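Local coordinates for GTP-sensing transcriptional pleiotropic repressor CodY (Clostridioides difficile, PDB 5N0L), which probably represses transcription in response to nutrient supply, sensing branched-chain amino acids such as isoleucine through its GAF domain, and probably also GTP, at residues A[41-45]-A[56-60]; A[112-118]-A[129-135]. The contacts are given in a common frame with arbitrary orientation. Residue numbers count along the deposited sequence, not the author numbering.

Contact 1 of 2, residues A[41-45]-A[56-60]. With ILE (isoleucine), chain G.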
ATOM      1  N   SER A  41     -10.526 -20.920  25.509  1.00 23.16           N
ATOM      2  CA  SER A  41     -11.089 -20.524  26.827  1.00 23.64           C
ATOM      3  C   SER A  41     -10.026 -19.792  27.596  1.00 24.72           C
ATOM      4  O   SER A  41      -9.761 -20.136  28.753  1.00 22.66           O
ATOM      5  CB  SER A  41     -11.563 -21.777  27.604  1.00 28.12           C
ATOM      6  OG  SER A  41     -12.598 -22.321  26.823  1.00 28.52           O
ATOM      7  N   SER A  42      -9.413 -18.771  26.963  1.00 24.23           N
ATOM      8  CA  SER A  42      -8.223 -18.198  27.558  1.00 22.91           C
ATOM      9  C   SER A  42      -8.294 -16.639  27.547  1.00 21.77           C
ATOM     10  O   SER A  42      -8.920 -16.128  26.680  1.00 21.26           O
ATOM     11  CB  SER A  42      -6.989 -18.562  26.777  1.00 25.78           C
ATOM     12  OG  SER A  42      -6.685 -19.978  26.948  1.00 28.58           O
ATOM     13  N   ASN A  43      -7.539 -16.042  28.439  1.00 19.44           N
ATOM     14  CA  ASN A  43      -7.115 -14.574  28.185  1.00 21.66           C
ATOM     15  C   ASN A  43      -6.079 -14.598  27.115  1.00 21.22           C
ATOM     16  O   ASN A  43      -5.142 -15.361  27.218  1.00 21.62           O
ATOM     17  CB  ASN A  43      -6.521 -14.023  29.487  1.00 20.93           C
ATOM     18  CG  ASN A  43      -7.575 -13.670  30.540  1.00 18.88           C
ATOM     19  OD1 ASN A  43      -8.801 -13.807  30.308  1.00 21.25           O
ATOM     20  ND2 ASN A  43      -7.096 -13.131  31.723  1.00 22.50           N
ATOM     21  N   VAL A  44      -6.203 -13.735  26.113  1.00 19.80           N
ATOM     22  CA  VAL A  44      -5.308 -13.614  25.010  1.00 19.75           C
ATOM     23  C   VAL A  44      -4.852 -12.110  24.901  1.00 20.64           C
ATOM     24  O   VAL A  44      -5.728 -11.232  24.791  1.00 22.30           O
ATOM     25  CB  VAL A  44      -6.050 -13.932  23.740  1.00 19.55           C
ATOM     26  CG1 VAL A  44      -5.226 -13.901  22.520  1.00 21.99           C
ATOM     27  CG2 VAL A  44      -6.698 -15.384  23.909  1.00 22.60           C
ATOM     28  N   TYR A  45      -3.579 -11.970  24.856  1.00 19.05           N
ATOM     29  CA  TYR A  45      -2.946 -10.646  24.580  1.00 19.13           C
ATOM     30  C   TYR A  45      -2.056 -10.685  23.384  1.00 22.19           C
ATOM     31  O   TYR A  45      -1.144 -11.556  23.298  1.00 22.17           O
ATOM     32  CB  TYR A  45      -2.166 -10.277  25.782  1.00 21.83           C
ATOM     33  CG  TYR A  45      -2.788 -10.352  27.111  1.00 20.76           C
ATOM     34  CD1 TYR A  45      -2.805 -11.575  27.882  1.00 18.95           C
ATOM     35  CD2 TYR A  45      -3.343  -9.256  27.757  1.00 23.26           C
ATOM     36  CE1 TYR A  45      -3.304 -11.676  29.091  1.00 23.16           C
ATOM     37  CE2 TYR A  45      -3.864  -9.334  29.016  1.00 26.08           C
ATOM     38  CZ  TYR A  45      -3.850 -10.500  29.740  1.00 24.99           C
ATOM     39  OH  TYR A  45      -4.355 -10.613  31.013  1.00 23.61           O
ATOM     40  N   LEU A  56      -6.879  -8.006  22.339  1.00 20.81           N
ATOM     41  CA  LEU A  56      -7.194  -8.420  23.694  1.00 22.37           C
ATOM     42  C   LEU A  56      -8.461  -9.162  23.736  1.00 23.68           C
ATOM     43  O   LEU A  56      -9.405  -8.749  23.140  1.00 22.21           O
ATOM     44  CB  LEU A  56      -7.343  -7.181  24.575  1.00 23.28           C
ATOM     45  CG  LEU A  56      -7.660  -7.410  26.041  1.00 23.86           C
ATOM     46  CD1 LEU A  56      -6.562  -8.112  26.818  1.00 23.24           C
ATOM     47  CD2 LEU A  56      -7.947  -6.042  26.744  1.00 28.68           C
ATOM     48  N   HIS A  57      -8.469 -10.312  24.474  1.00 24.59           N
ATOM     49  CA  HIS A  57      -9.678 -10.975  24.868  1.00 20.21           C
ATOM     50  C   HIS A  57      -9.542 -11.457  26.289  1.00 22.86           C
ATOM     51  O   HIS A  57      -8.498 -12.065  26.682  1.00 24.52           O
ATOM     52  CB  HIS A  57      -9.918 -12.269  24.083  1.00 21.36           C
ATOM     53  CG  HIS A  57     -11.161 -12.982  24.534  1.00 24.92           C
ATOM     54  ND1 HIS A  57     -12.464 -12.566  24.286  1.00 26.75           N
ATOM     55  CD2 HIS A  57     -11.247 -14.041  25.387  1.00 23.70           C
ATOM     56  CE1 HIS A  57     -13.281 -13.442  24.888  1.00 28.21           C
ATOM     57  NE2 HIS A  57     -12.557 -14.300  25.592  1.00 28.30           N
ATOM     58  N   LEU A  58     -10.561 -11.238  27.092  1.00 22.90           N
ATOM     59  CA  LEU A  58     -10.504 -11.625  28.550  1.00 23.29           C
ATOM     60  C   LEU A  58     -11.586 -12.625  28.911  1.00 27.16           C
ATOM     61  O   LEU A  58     -12.746 -12.287  29.021  1.00 25.85           O
ATOM     62  CB  LEU A  58     -10.611 -10.364  29.492  1.00 24.12           C
ATOM     63  CG  LEU A  58      -9.434  -9.390  29.364  1.00 26.89           C
ATOM     64  CD1 LEU A  58      -9.820  -8.108  30.182  1.00 27.91           C
ATOM     65  CD2 LEU A  58      -8.068  -9.992  29.796  1.00 25.85           C
ATOM     66  N   ASN A  59     -11.183 -13.889  29.051  1.00 27.77           N
ATOM     67  CA  ASN A  59     -12.047 -14.903  29.627  1.00 24.25           C
ATOM     68  C   ASN A  59     -12.232 -14.704  31.140  1.00 23.69           C
ATOM     69  O   ASN A  59     -13.278 -15.014  31.665  1.00 31.33           O
ATOM     70  CB  ASN A  59     -11.354 -16.275  29.317  1.00 21.36           C
ATOM     71  CG  ASN A  59     -12.254 -17.453  29.720  1.00 24.90           C
ATOM     72  OD1 ASN A  59     -13.161 -17.773  28.971  1.00 29.21           O
ATOM     73  ND2 ASN A  59     -12.045 -18.071  30.915  1.00 29.14           N
ATOM     74  N   ASP A  60     -11.191 -14.187  31.817  1.00 25.10           N
ATOM     75  CA  ASP A  60     -11.152 -13.958  33.231  1.00 27.71           C
ATOM     76  C   ASP A  60     -10.765 -12.447  33.434  1.00 29.52           C
ATOM     77  O   ASP A  60      -9.615 -12.122  33.491  1.00 26.53           O
ATOM     78  CB  ASP A  60     -10.171 -14.838  33.905  1.00 25.50           C
ATOM     79  CG  ASP A  60     -10.537 -16.359  33.637  1.00 28.29           C
ATOM     80  OD1 ASP A  60     -11.410 -16.807  34.379  1.00 31.75           O
ATOM     81  OD2 ASP A  60     -10.023 -16.944  32.640  1.00 31.62           O
TER
HETATM   82  N   ILE G 201      -2.254 -11.513  34.330  1.00 31.56           N
HETATM   83  CA  ILE G 201      -2.286 -12.266  33.040  1.00 31.98           C
HETATM   84  C   ILE G 201      -3.522 -13.128  32.988  1.00 31.93           C
HETATM   85  O   ILE G 201      -3.763 -13.871  33.936  1.00 30.98           O
HETATM   86  CB  ILE G 201      -1.023 -13.084  32.881  1.00 32.63           C
HETATM   87  CG1 ILE G 201       0.174 -12.131  32.747  1.00 34.42           C
HETATM   88  CG2 ILE G 201      -1.063 -13.874  31.617  1.00 33.97           C
HETATM   89  CD1 ILE G 201       0.331 -11.473  31.388  1.00 28.60           C
HETATM   90  OXT ILE G 201      -4.271 -12.975  32.047  1.00 30.06           O
HETATM   91  O   HOH W   1      -7.418 -16.508  31.886  1.00 24.23           O
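The side chain of N43 binds the backbone of D60 twice. D60 N donates to N43 OD1 at 2.9 Å, and N43 ND2 donates to D60 O at 3.2 Å. The same N43 ND2 reaches the bound isoleucine, 2.8 Å from its OXT. Y45 OH donates to that OXT as well, at 2.6 Å. N43 thus ties the chain beyond strand 53-57 to the ligand carboxylate. The backbones form one antiparallel hydrogen-bonded pair, V44 with H57: V44 N to H57 O and H57 N to V44 O are both 2.9 Å. These strands make a β-hairpin at one side of the GAF-domain sheet, with strand 53-57 outermost within the chain. Y45 and L56 form the next, non-hydrogen-bonded pair. Their side chains share the ligand face, and Y45 CD2 lies 3.5 Å from L56 CD1. L58 CD2 packs 4.2 Å from Y45 CZ. On the other face, V44 CB and H57 CB are 4.2 Å apart, and V44 also packs on A33 and L36 of helix 30-40.

Contact 2 of 2, residues A[112-118]-A[129-135]. With ILE (isoleucine), chain G.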
ATOM      1  N   GLN A 112      -1.793 -20.461  39.890  1.00 28.65           N
ATOM      2  CA  GLN A 112      -2.424 -21.764  39.422  1.00 28.20           C
ATOM      3  C   GLN A 112      -2.740 -21.769  37.925  1.00 29.86           C
ATOM      4  O   GLN A 112      -3.133 -22.740  37.334  1.00 31.09           O
ATOM      5  CB  GLN A 112      -3.677 -22.167  40.195  1.00 34.68           C
ATOM      6  CG  GLN A 112      -3.978 -21.494  41.499  1.00 50.24           C
ATOM      7  CD  GLN A 112      -4.845 -20.258  41.278  1.00 59.34           C
ATOM      8  OE1 GLN A 112      -6.101 -20.378  41.296  1.00 59.86           O
ATOM      9  NE2 GLN A 112      -4.192 -19.059  41.043  1.00 35.50           N
ATOM     10  N   LYS A 113      -2.544 -20.684  37.241  1.00 25.20           N
ATOM     11  CA  LYS A 113      -2.811 -20.614  35.832  1.00 23.49           C
ATOM     12  C   LYS A 113      -1.677 -21.215  34.972  1.00 19.81           C
ATOM     13  O   LYS A 113      -0.565 -21.404  35.426  1.00 26.43           O
ATOM     14  CB  LYS A 113      -2.976 -19.123  35.426  1.00 24.14           C
ATOM     15  CG  LYS A 113      -4.197 -18.576  36.144  1.00 27.41           C
ATOM     16  CD  LYS A 113      -4.506 -17.146  35.715  1.00 27.58           C
ATOM     17  CE  LYS A 113      -5.215 -17.114  34.419  1.00 24.92           C
ATOM     18  NZ  LYS A 113      -5.701 -15.754  33.969  1.00 26.30           N
ATOM     19  N   TYR A 114      -2.058 -21.591  33.758  1.00 22.56           N
ATOM     20  CA  TYR A 114      -1.124 -22.008  32.740  1.00 22.36           C
ATOM     21  C   TYR A 114      -1.039 -20.901  31.751  1.00 19.68           C
ATOM     22  O   TYR A 114      -2.073 -20.485  31.233  1.00 20.76           O
ATOM     23  CB  TYR A 114      -1.658 -23.259  31.987  1.00 21.66           C
ATOM     24  CG  TYR A 114      -1.816 -24.469  32.948  1.00 21.31           C
ATOM     25  CD1 TYR A 114      -0.742 -25.309  33.169  1.00 25.64           C
ATOM     26  CD2 TYR A 114      -2.995 -24.729  33.584  1.00 23.68           C
ATOM     27  CE1 TYR A 114      -0.868 -26.379  34.047  1.00 26.91           C
ATOM     28  CE2 TYR A 114      -3.151 -25.817  34.467  1.00 23.17           C
ATOM     29  CZ  TYR A 114      -2.056 -26.624  34.712  1.00 21.32           C
ATOM     30  OH  TYR A 114      -2.208 -27.767  35.534  1.00 25.86           O
ATOM     31  N   THR A 115       0.172 -20.494  31.481  1.00 21.92           N
ATOM     32  CA  THR A 115       0.421 -19.425  30.514  1.00 22.98           C
ATOM     33  C   THR A 115       1.417 -19.852  29.424  1.00 21.00           C
ATOM     34  O   THR A 115       2.484 -20.432  29.728  1.00 26.92           O
ATOM     35  CB  THR A 115       0.952 -18.180  31.294  1.00 25.82           C
ATOM     36  OG1 THR A 115      -0.074 -17.785  32.221  1.00 27.60           O
ATOM     37  CG2 THR A 115       1.257 -17.038  30.216  1.00 28.57           C
ATOM     38  N   THR A 116       1.042 -19.632  28.181  1.00 18.33           N
ATOM     39  CA  THR A 116       1.870 -19.853  27.054  1.00 21.38           C
ATOM     40  C   THR A 116       2.252 -18.528  26.371  1.00 22.06           C
ATOM     41  O   THR A 116       1.371 -17.677  26.129  1.00 24.71           O
ATOM     42  CB  THR A 116       1.162 -20.809  26.109  1.00 23.22           C
ATOM     43  OG1 THR A 116       1.096 -22.114  26.794  1.00 23.92           O
ATOM     44  CG2 THR A 116       1.884 -20.951  24.761  1.00 27.50           C
ATOM     45  N   VAL A 117       3.508 -18.412  26.052  1.00 22.01           N
ATOM     46  CA  VAL A 117       4.095 -17.178  25.441  1.00 21.70           C
ATOM     47  C   VAL A 117       4.757 -17.515  24.120  1.00 23.69           C
ATOM     48  O   VAL A 117       5.719 -18.371  24.026  1.00 25.08           O
ATOM     49  CB  VAL A 117       5.078 -16.533  26.408  1.00 23.19           C
ATOM     50  CG1 VAL A 117       5.592 -15.185  25.818  1.00 23.68           C
ATOM     51  CG2 VAL A 117       4.472 -16.355  27.807  1.00 26.06           C
ATOM     52  N   VAL A 118       4.167 -16.932  23.081  1.00 20.55           N
ATOM     53  CA  VAL A 118       4.561 -17.216  21.712  1.00 21.65           C
ATOM     54  C   VAL A 118       5.144 -15.981  21.064  1.00 20.92           C
ATOM     55  O   VAL A 118       4.372 -14.991  20.877  1.00 22.76           O
ATOM     56  CB  VAL A 118       3.417 -17.720  20.863  1.00 21.67           C
ATOM     57  CG1 VAL A 118       3.918 -18.111  19.465  1.00 23.93           C
ATOM     58  CG2 VAL A 118       2.716 -18.880  21.588  1.00 24.72           C
ATOM     59  N   THR A 129       4.483 -10.326  20.747  1.00 21.94           N
ATOM     60  CA  THR A 129       4.265 -11.547  21.565  1.00 21.18           C
ATOM     61  C   THR A 129       2.821 -11.825  21.711  1.00 23.80           C
ATOM     62  O   THR A 129       1.989 -10.974  21.852  1.00 21.17           O
ATOM     63  CB  THR A 129       4.945 -11.366  22.965  1.00 24.20           C
ATOM     64  OG1 THR A 129       6.306 -10.937  22.832  1.00 21.49           O
ATOM     65  CG2 THR A 129       5.009 -12.652  23.780  1.00 25.84           C
ATOM     66  N   LEU A 130       2.463 -13.134  21.606  1.00 20.28           N
ATOM     67  CA  LEU A 130       1.137 -13.585  21.845  1.00 22.10           C
ATOM     68  C   LEU A 130       1.214 -14.295  23.211  1.00 21.64           C
ATOM     69  O   LEU A 130       2.062 -15.182  23.423  1.00 23.37           O
ATOM     70  CB  LEU A 130       0.682 -14.538  20.717  1.00 19.23           C
ATOM     71  CG  LEU A 130      -0.649 -15.159  20.920  1.00 19.94           C
ATOM     72  CD1 LEU A 130      -1.877 -14.302  20.764  1.00 25.82           C
ATOM     73  CD2 LEU A 130      -0.828 -16.329  19.870  1.00 19.75           C
ATOM     74  N   VAL A 131       0.359 -13.909  24.128  1.00 20.33           N
ATOM     75  CA  VAL A 131       0.267 -14.429  25.494  1.00 22.45           C
ATOM     76  C   VAL A 131      -1.120 -14.986  25.730  1.00 22.22           C
ATOM     77  O   VAL A 131      -2.174 -14.397  25.415  1.00 20.51           O
ATOM     78  CB  VAL A 131       0.587 -13.351  26.564  1.00 23.17           C
ATOM     79  CG1 VAL A 131       0.511 -13.967  27.935  1.00 24.26           C
ATOM     80  CG2 VAL A 131       1.951 -12.770  26.349  1.00 22.71           C
ATOM     81  N   LEU A 132      -1.166 -16.289  26.154  1.00 20.31           N
ATOM     82  CA  LEU A 132      -2.396 -16.980  26.315  1.00 23.91           C
ATOM     83  C   LEU A 132      -2.385 -17.576  27.696  1.00 21.23           C
ATOM     84  O   LEU A 132      -1.347 -18.060  28.138  1.00 23.53           O
ATOM     85  CB  LEU A 132      -2.555 -18.135  25.306  1.00 22.71           C
ATOM     86  CG  LEU A 132      -2.465 -17.661  23.867  1.00 27.34           C
ATOM     87  CD1 LEU A 132      -1.391 -18.433  23.195  1.00 37.61           C
ATOM     88  CD2 LEU A 132      -3.726 -17.784  23.082  1.00 43.04           C
ATOM     89  N   SER A 133      -3.496 -17.430  28.414  1.00 20.40           N
ATOM     90  CA  SER A 133      -3.533 -17.831  29.809  1.00 20.17           C
ATOM     91  C   SER A 133      -4.867 -18.317  30.279  1.00 20.52           C
ATOM     92  O   SER A 133      -5.871 -17.784  29.899  1.00 19.57           O
ATOM     93  CB  SER A 133      -3.043 -16.712  30.680  1.00 23.49           C
ATOM     94  OG  SER A 133      -2.960 -17.032  32.053  1.00 29.84           O
ATOM     95  N   ARG A 134      -4.902 -19.446  31.044  1.00 20.88           N
ATOM     96  CA  ARG A 134      -6.151 -19.996  31.487  1.00 20.53           C
ATOM     97  C   ARG A 134      -5.949 -20.858  32.747  1.00 17.39           C
ATOM     98  O   ARG A 134      -4.826 -21.264  33.107  1.00 21.05           O
ATOM     99  CB  ARG A 134      -6.851 -20.782  30.356  1.00 22.28           C
ATOM    100  CG  ARG A 134      -6.085 -22.116  30.102  1.00 21.11           C
ATOM    101  CD  ARG A 134      -6.689 -22.732  28.897  1.00 21.20           C
ATOM    102  NE  ARG A 134      -6.121 -24.101  28.587  1.00 22.42           N
ATOM    103  CZ  ARG A 134      -6.329 -24.714  27.436  1.00 22.78           C
ATOM    104  NH1 ARG A 134      -7.084 -24.211  26.478  1.00 24.63           N
ATOM    105  NH2 ARG A 134      -5.819 -26.013  27.277  1.00 23.45           N
ATOM    106  N   TYR A 135      -7.020 -21.083  33.432  1.00 18.64           N
ATOM    107  CA  TYR A 135      -7.045 -21.894  34.647  1.00 20.35           C
ATOM    108  C   TYR A 135      -7.255 -23.380  34.169  1.00 21.01           C
ATOM    109  O   TYR A 135      -7.689 -23.627  33.066  1.00 19.94           O
ATOM    110  CB  TYR A 135      -8.217 -21.592  35.549  1.00 20.66           C
ATOM    111  CG  TYR A 135      -8.048 -20.156  36.268  1.00 21.43           C
ATOM    112  CD1 TYR A 135      -7.285 -20.074  37.376  1.00 24.67           C
ATOM    113  CD2 TYR A 135      -8.607 -19.061  35.733  1.00 27.01           C
ATOM    114  CE1 TYR A 135      -7.025 -18.883  38.036  1.00 26.41           C
ATOM    115  CE2 TYR A 135      -8.417 -17.846  36.381  1.00 24.96           C
ATOM    116  CZ  TYR A 135      -7.607 -17.759  37.486  1.00 29.14           C
ATOM    117  OH  TYR A 135      -7.375 -16.536  38.128  1.00 29.66           O
TER
HETATM  118  N   ILE G 201      -2.254 -11.513  34.330  1.00 31.56           N
HETATM  119  CA  ILE G 201      -2.286 -12.266  33.040  1.00 31.98           C
HETATM  120  C   ILE G 201      -3.522 -13.128  32.988  1.00 31.93           C
HETATM  121  O   ILE G 201      -3.763 -13.871  33.936  1.00 30.98           O
HETATM  122  CB  ILE G 201      -1.023 -13.084  32.881  1.00 32.63           C
HETATM  123  CG1 ILE G 201       0.174 -12.131  32.747  1.00 34.42           C
HETATM  124  CG2 ILE G 201      -1.063 -13.874  31.617  1.00 33.97           C
HETATM  125  CD1 ILE G 201       0.331 -11.473  31.388  1.00 28.60           C
HETATM  126  OXT ILE G 201      -4.271 -12.975  32.047  1.00 30.06           O
HETATM  127  O   HOH W   1      -7.418 -16.508  31.886  1.00 24.23           O
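K113 lies against the ring of Y135, with its CG over one face, 3.7 Å from the ring centroid in a CH-pi contact. The lysine side chain then runs past S133, where K113 CE is 3.3 Å from S133 OG. At its end K113 NZ donates to O of the bound isoleucine at 2.7 Å and forms a salt bridge with D63. Y135 OH also bonds to D63. A water joins K113 NZ and S133 O, 2.8 Å from each. Beyond this end the strands pair regularly. Y114 with R134, T116 with L132 and V118 with L130 are hydrogen-bonded pairs, each with two N-to-O bonds between the backbones of the two residues. Between them, T115 and S133 face each other in a non-hydrogen-bonded pair, and T115 OG1 bonds to S133 OG at 3.0 Å. V117 CG1 packs 3.3 Å from T129 CG2 on this same face. On the opposite face, V118 CG2 lies 4.4 Å from L132 CD1, and both residues pack on helix 141-158. The arrangement is an antiparallel β-hairpin in the sheet of a GAF domain, with the ligand pocket on one face and a helix on the other.

Both segments of contact 1 precede those of contact 2 in the sequence, yet the contact centres are only about 9 Å apart. Each belongs to a β-hairpin, and the two hairpins lie side by side in one five-stranded antiparallel sheet. Strands 43-48 and 125-134 form the seam. There N43 N lies 2.8 Å from S133 O, and Y45 N lies 2.9 Å from V131 O, both probable hydrogen bonds. One water bridges D60 of contact 1 to K113 and S133 of contact 2. Side chains from both contacts bind the isoleucine carboxylate, and S65, D63 and E107 add further hydrogen bonds to the ligand. The effector site is therefore assembled from separate parts of the chain, consistent with a nutrient-sensing role for this domain.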